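Local coordinates for protein L-cysteine S-thiosulfotransferase subunit SoxA (Paracoccus denitrificans, PDB 2C1D) that joins thiosulfate to a cysteine of the sulfur carrier SoxYZ, as the diheme subunit of the SoxAX cytochrome complex, passing the electrons on to cytochrome c, at residues Phe41-Asp44 with Ser45-Asp48; Glu50-Asp53 with Phe54-Pro57; Glu185-Ala188 with Gly189-Ile192. All coordinates share one frame; numbering follows the deposited sequence.

Overall arrangement
All three are local contacts, each within one continuous stretch, partly buried, their centres 18 to 21 Å from the chain's centre. Contact 1 starts helix 44-48, burying Thr46 and Arg47 while Asp43 and Asp44 stay exposed, and its Arg42 reaches a heme propionate. Contact 2, in the loop leading to helix 59-70, buries Glu50, Asp52 and Asn56; a long, weak ion pair between Asp44 and Arg51 links the two. Both are rich in charge, but contact 1 sets aspartates against an arginine, whereas contact 2 gathers aspartates round zinc. Contact 3, in the second cytochrome c domain, has no exposed touching residue, relies on neutral amides and faces SoxX. Phe41 of contact 1 packs on its Gly189.

Contact 1: Phe41-Asp44 with Ser45-Asp48; sequences FRDD and STRD. With HEC (heme c), chain J.
Asp43 is the N-cap of helix 44-48, its carboxylate capping Thr46 in a local contact that ties the incoming loop 41-43 to the first helical turn. Asp43 OD1 takes two donors, Thr46 N at 3.1 Å and Thr46 OG1 at 2.8 Å; the hydroxyl meets it on the syn side, 23° out of the carboxylate plane. With chi1 at 57°, CG of Asp43 sits between the backbone N and the carbonyl carbon, which curls the carboxylate back over the helix start. A short acid suits this place because it supplies the acceptor that an amide of the first turn lacks. The helical bonds begin at once, Arg47 N donating to Asp43 O at 3.0 Å and Asp48 N to Asp44 O.

Arg47 folds its chain back over the turn. Its NH1 reaches Arg42 O at 2.8 Å, with the oxygen in the guanidinium plane, while CA of Asp44 lies over one face. Asp44 OD1 is 3.3 Å from Arg47 NH2 but well out of that plane, a salt bridge of charge alone; Asp5 holds NE. Replacing Arg47 by an alanine would probably deprive Arg42 O of its donor and leave Asp44 and Asp5 without this positive partner.

The carboxylates of Asp44 and Asp48 stand almost perpendicular, with Asp44 OD1 only 3.0 Å from Asp48 OD2; their like charges are probably eased by Arg51, which pairs with Asp48 OD2. The chain of Arg42, bent at chi2 and chi3, leads away from the helix to the heme propionate, and its length and charge suit that reach. Its NH2 donates to His196 O, and its NH1 makes a weak 2.8 Å hydrogen bond to propionate oxygen O2D of heme c.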
# COMPACT_ATOMS: atom_id res chain seq x y z
N PHE A 41 14.13 -1.83 -0.93
CA PHE A 41 13.47 -2.95 -1.61
C PHE A 41 13.39 -2.75 -3.12
O PHE A 41 12.78 -3.55 -3.83
CB PHE A 41 12.07 -3.11 -1.03
CG PHE A 41 12.06 -3.36 0.44
CD1 PHE A 41 12.11 -2.31 1.33
CD2 PHE A 41 12.01 -4.65 0.94
CE1 PHE A 41 12.12 -2.54 2.69
CE2 PHE A 41 12.00 -4.89 2.31
CZ PHE A 41 12.08 -3.84 3.17
N ARG A 42 14.00 -1.69 -3.64
CA ARG A 42 13.98 -1.46 -5.07
C ARG A 42 15.22 -2.04 -5.75
O ARG A 42 16.22 -2.28 -5.08
CB ARG A 42 13.86 0.05 -5.33
CG ARG A 42 12.76 0.73 -4.52
CD ARG A 42 11.37 0.56 -5.07
NE ARG A 42 10.84 -0.81 -5.04
CZ ARG A 42 10.10 -1.33 -4.07
NH1 ARG A 42 9.83 -0.64 -2.97
NH2 ARG A 42 9.61 -2.57 -4.19
N ASP A 43 15.16 -2.29 -7.06
CA ASP A 43 16.35 -2.75 -7.77
C ASP A 43 17.37 -1.61 -7.92
O ASP A 43 17.04 -0.43 -7.71
CB ASP A 43 16.03 -3.42 -9.14
CG ASP A 43 15.25 -2.52 -10.10
OD1 ASP A 43 15.33 -1.28 -10.03
OD2 ASP A 43 14.51 -3.01 -11.00
N ASP A 44 18.62 -1.94 -8.27
CA ASP A 44 19.67 -0.92 -8.21
C ASP A 44 19.43 0.22 -9.19
O ASP A 44 19.76 1.36 -8.88
CB ASP A 44 21.09 -1.47 -8.42
CG ASP A 44 22.16 -0.36 -8.29
OD1 ASP A 44 22.14 0.37 -7.24
OD2 ASP A 44 22.99 -0.10 -9.22
N SER A 45 18.88 -0.07 -10.36
CA SER A 45 18.67 0.99 -11.34
C SER A 45 17.64 2.01 -10.80
O SER A 45 17.77 3.21 -11.05
CB SER A 45 18.29 0.43 -12.72
OG SER A 45 16.89 0.52 -12.98
N THR A 46 16.65 1.54 -10.04
CA THR A 46 15.67 2.47 -9.47
C THR A 46 16.29 3.22 -8.26
O THR A 46 16.09 4.42 -8.11
CB THR A 46 14.42 1.71 -9.04
OG1 THR A 46 13.85 1.05 -10.18
CG2 THR A 46 13.35 2.68 -8.54
N ARG A 47 17.06 2.51 -7.44
CA ARG A 47 17.75 3.11 -6.30
C ARG A 47 18.66 4.24 -6.78
O ARG A 47 18.74 5.29 -6.15
CB ARG A 47 18.57 2.06 -5.53
CG ARG A 47 17.72 1.08 -4.72
CD ARG A 47 18.42 0.39 -3.56
NE ARG A 47 19.76 -0.10 -3.91
CZ ARG A 47 20.01 -1.25 -4.55
NH1 ARG A 47 19.03 -2.05 -4.97
NH2 ARG A 47 21.28 -1.61 -4.78
N ASP A 48 19.30 4.02 -7.93
CA ASP A 48 20.24 5.02 -8.48
C ASP A 48 19.53 6.32 -8.85
O ASP A 48 20.12 7.39 -8.76
CB ASP A 48 21.01 4.44 -9.69
CG ASP A 48 22.18 3.53 -9.27
OD1 ASP A 48 22.94 3.01 -10.14
OD2 ASP A 48 22.46 3.28 -8.08
FE HEC J . 0.74 -1.19 0.27
CHA HEC J . 3.33 0.03 -1.61
CHB HEC J . 0.92 1.68 2.21
CHC HEC J . -1.90 -2.26 2.07
CHD HEC J . 0.91 -4.19 -1.30
NA HEC J . 1.93 0.55 0.29
C1A HEC J . 2.94 0.83 -0.58
C2A HEC J . 3.51 2.10 -0.22
C3A HEC J . 2.83 2.55 0.85
C4A HEC J . 1.83 1.58 1.19
CMA HEC J . 3.03 3.86 1.61
CAA HEC J . 4.70 2.80 -0.92
CBA HEC J . 5.98 2.55 -0.12
CGA HEC J . 7.17 3.28 -0.73
O1A HEC J . 8.28 3.15 -0.17
O2A HEC J . 7.02 3.97 -1.79
NB HEC J . -0.27 -0.45 1.81
C1B HEC J . -0.09 0.77 2.45
C2B HEC J . -1.17 0.97 3.36
C3B HEC J . -1.94 -0.12 3.34
C4B HEC J . -1.41 -1.01 2.35
CMB HEC J . -1.31 2.18 4.28
CAB HEC J . -3.22 -0.35 4.18
CBB HEC J . -4.16 0.60 3.90
NC HEC J . -0.31 -2.94 0.37
C1C HEC J . -1.36 -3.18 1.21
C2C HEC J . -1.86 -4.51 0.96
C3C HEC J . -1.08 -5.07 0.01
C4C HEC J . -0.09 -4.06 -0.35
CMC HEC J . -3.07 -5.09 1.73
CAC HEC J . -1.07 -6.47 -0.67
CBC HEC J . -2.17 -7.13 -1.08
ND HEC J . 1.89 -1.94 -1.19
C1D HEC J . 1.78 -3.23 -1.71
C2D HEC J . 2.75 -3.42 -2.77
C3D HEC J . 3.48 -2.10 -2.87
C4D HEC J . 2.89 -1.25 -1.86
CMD HEC J . 2.99 -4.66 -3.64
CAD HEC J . 4.66 -1.74 -3.81
CBD HEC J . 5.93 -2.38 -3.23
CGD HEC J . 6.40 -1.71 -1.96
O1D HEC J . 6.05 -2.12 -0.83
O2D HEC J . 7.16 -0.73 -2.02

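Contact 2: Glu50-Asp53 with Phe54-Pro57; sequences ERDD and FDNP. With ZN (zinc ion), chain M.
Asp52 and Asp55 bring their carboxylates together in a zinc-binding turn, closed by a bond from Asp55 N to Asp52 O three residues back, in the loop between helices 44-48 and 59-70. Asp55 supplies the close ligand, OD2 at 1.8 Å from the zinc, and its other oxygen stays farther off. Asp52 meets the metal differently: OD1 at 2.8 Å and OD2 at 2.7 Å stand nearly equally far, a long, two-oxygen approach. Asp52 OD1 and Asp55 OD2 lie just 2.6 Å apart, and the two carboxylate planes are 87° apart, nearly perpendicular to each other. Aspartate suits both places because its short chain gives little freedom once the backbone is set, and the metal's positive charge probably offsets the crowding of two acids.

The backbone of the turn sets this spacing. Asp55 N donates to Asp52 O at 3.1 Å and also to Asp52 OD2 at 3.3 Å, reaching the latter from above the carboxylate plane. One amide thus braces both the turn and a metal-facing group. CG of Asp52 lies between its backbone N and carbonyl carbon (chi1 69°), which tips the carboxylate toward Asp55.

Farther out, Asn56 N makes weak bonds to Asp52 O and Asp53 O, continuing the turn. Asp53 points its carboxylate elsewhere, to Arg146, and Glu50 pairs with Arg263 of strand 261-263; these salt bridges fasten the loop to other parts of the chain. On the zinc side, CB of Phe54 comes to 3.4 Å from Asp52 OD2.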
# COMPACT_ATOMS: atom_id res chain seq x y z
N GLU A 50 17.45 7.96 -7.19
CA GLU A 50 17.29 8.84 -6.04
C GLU A 50 18.63 9.37 -5.53
O GLU A 50 18.65 10.29 -4.68
CB GLU A 50 16.54 8.11 -4.92
CG GLU A 50 16.05 9.01 -3.82
CD GLU A 50 15.01 8.36 -2.91
OE1 GLU A 50 14.90 8.82 -1.75
OE2 GLU A 50 14.29 7.42 -3.34
N ARG A 51 19.74 8.79 -6.03
CA ARG A 51 21.09 9.08 -5.52
C ARG A 51 21.63 10.44 -5.89
O ARG A 51 22.60 10.88 -5.28
CB ARG A 51 22.14 8.11 -6.04
CG ARG A 51 21.94 6.73 -5.59
CD ARG A 51 23.01 5.75 -6.06
NE ARG A 51 23.36 5.08 -4.84
CZ ARG A 51 23.08 3.86 -4.50
NH1 ARG A 51 22.57 2.97 -5.33
NH2 ARG A 51 23.41 3.50 -3.29
N ASP A 52 21.07 11.07 -6.91
CA ASP A 52 21.41 12.46 -7.16
C ASP A 52 20.33 13.24 -7.87
O ASP A 52 19.60 12.74 -8.72
CB ASP A 52 22.71 12.56 -7.93
CG ASP A 52 22.58 12.07 -9.29
OD1 ASP A 52 22.52 10.83 -9.46
OD2 ASP A 52 22.46 12.86 -10.25
N ASP A 53 20.25 14.51 -7.51
CA ASP A 53 19.18 15.37 -7.95
C ASP A 53 19.14 15.56 -9.45
O ASP A 53 18.06 15.77 -9.99
CB ASP A 53 19.32 16.74 -7.28
CG ASP A 53 19.01 16.68 -5.78
OD1 ASP A 53 18.51 15.64 -5.30
OD2 ASP A 53 19.25 17.63 -5.02
N PHE A 54 20.29 15.50 -10.11
CA PHE A 54 20.31 15.65 -11.57
C PHE A 54 19.47 14.56 -12.25
O PHE A 54 18.75 14.84 -13.22
CB PHE A 54 21.77 15.67 -12.10
CG PHE A 54 21.89 16.03 -13.56
CD1 PHE A 54 21.98 17.36 -13.97
CD2 PHE A 54 21.94 15.03 -14.53
CE1 PHE A 54 22.11 17.68 -15.34
CE2 PHE A 54 22.06 15.35 -15.88
CZ PHE A 54 22.15 16.67 -16.29
N ASP A 55 19.56 13.33 -11.74
CA ASP A 55 18.92 12.15 -12.35
C ASP A 55 17.51 11.86 -11.78
O ASP A 55 16.78 11.03 -12.31
CB ASP A 55 19.79 10.87 -12.14
CG ASP A 55 21.24 10.99 -12.66
OD1 ASP A 55 21.43 11.54 -13.76
OD2 ASP A 55 22.26 10.47 -12.03
N ASN A 56 17.13 12.53 -10.67
CA ASN A 56 15.87 12.26 -9.97
C ASN A 56 14.73 12.94 -10.71
O ASN A 56 14.65 14.16 -10.68
CB ASN A 56 15.97 12.77 -8.53
CG ASN A 56 14.78 12.38 -7.67
OD1 ASN A 56 14.87 12.34 -6.42
ND2 ASN A 56 13.67 12.12 -8.31
N PRO A 57 13.84 12.18 -11.35
CA PRO A 57 12.77 12.81 -12.14
C PRO A 57 11.79 13.63 -11.28
O PRO A 57 11.08 14.47 -11.80
CB PRO A 57 12.05 11.62 -12.80
CG PRO A 57 12.94 10.46 -12.60
CD PRO A 57 13.75 10.71 -11.39
ZN ZN M . 23.89 11.20 -11.86

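Contact 3: Glu185-Ala188 with Gly189-Ile192; sequences EDNA and GNMI
A type II beta turn from Asn187 to Asn190, in the second cytochrome c domain, carries the chain from helix 180-184 into strand 191-192. Asn190 N closes it on Asn187 O at 3.0 Å. A second bond runs beside the first, from Asn190 ND2 to Asn187 OD1 at 3.1 Å. It lies in the carbonyl plane of Asn187, on a lone pair, and also in the amide plane of Asn190, although the two amides are tilted 51° against each other. CG of each asparagine is anti to its own carbonyl carbon, which brings both amides to the same flank of the turn. Gly189 has a positive phi of 100°, where a beta carbon would collide with Ala188 O, so the absence of a side chain suits this corner. Ala188, just before it, has the extended psi of a type II turn.

Asn187 ND2 donates back to Asn182 O. Thr58 of SoxX packs on Asn190, and its OG1 is hydrogen-bonded to Met191 N. Asn187 therefore uses both ends of its amide, accepting from the turn and donating to the heme-binding helix, which fixes its orientation and ties the turn to that helix without any charge.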
# COMPACT_ATOMS: atom_id res chain seq x y z
N GLU A 185 3.73 -5.68 7.01
CA GLU A 185 4.32 -6.12 8.27
C GLU A 185 4.66 -7.62 8.20
O GLU A 185 5.82 -8.02 8.35
CB GLU A 185 3.39 -5.76 9.44
CG GLU A 185 3.92 -6.07 10.83
CD GLU A 185 3.00 -5.56 11.92
OE1 GLU A 185 2.49 -6.40 12.69
OE2 GLU A 185 2.76 -4.34 12.01
N ASP A 186 3.66 -8.46 7.88
CA ASP A 186 3.87 -9.91 7.88
C ASP A 186 4.73 -10.37 6.73
O ASP A 186 5.36 -11.41 6.82
CB ASP A 186 2.54 -10.67 7.79
CG ASP A 186 1.68 -10.49 9.01
OD1 ASP A 186 2.18 -9.98 10.06
OD2 ASP A 186 0.47 -10.81 9.00
N ASN A 187 4.74 -9.61 5.63
CA ASN A 187 5.37 -10.10 4.41
C ASN A 187 6.42 -9.18 3.77
O ASN A 187 6.78 -9.39 2.61
CB ASN A 187 4.30 -10.48 3.38
CG ASN A 187 3.63 -11.79 3.71
OD1 ASN A 187 4.25 -12.85 3.57
ND2 ASN A 187 2.39 -11.73 4.18
N ALA A 188 6.92 -8.21 4.52
CA ALA A 188 8.01 -7.35 4.07
C ALA A 188 9.19 -8.23 3.73
O ALA A 188 9.52 -9.13 4.50
CB ALA A 188 8.40 -6.36 5.15
N GLY A 189 9.77 -8.02 2.56
CA GLY A 189 10.89 -8.79 2.08
C GLY A 189 10.51 -9.87 1.08
O GLY A 189 11.36 -10.37 0.33
N ASN A 190 9.22 -10.23 1.07
CA ASN A 190 8.73 -11.24 0.15
C ASN A 190 8.29 -10.64 -1.18
O ASN A 190 8.17 -9.42 -1.30
CB ASN A 190 7.59 -12.04 0.80
CG ASN A 190 8.09 -12.92 1.98
OD1 ASN A 190 9.27 -13.31 2.02
ND2 ASN A 190 7.21 -13.25 2.90
N MET A 191 8.09 -11.52 -2.16
CA MET A 191 7.60 -11.14 -3.47
C MET A 191 6.12 -11.44 -3.54
O MET A 191 5.69 -12.57 -3.27
CB MET A 191 8.33 -11.91 -4.56
CG MET A 191 9.83 -11.66 -4.64
SD MET A 191 10.31 -9.94 -4.90
CE MET A 191 9.63 -9.62 -6.50
N ILE A 192 5.33 -10.42 -3.84
CA ILE A 192 3.96 -10.62 -4.25
C ILE A 192 3.91 -10.34 -5.74
O ILE A 192 4.04 -9.20 -6.19
CB ILE A 192 2.96 -9.77 -3.35
CG1 ILE A 192 1.52 -10.26 -3.52
CG2 ILE A 192 3.06 -8.27 -3.61
CD1 ILE A 192 0.74 -10.11 -2.22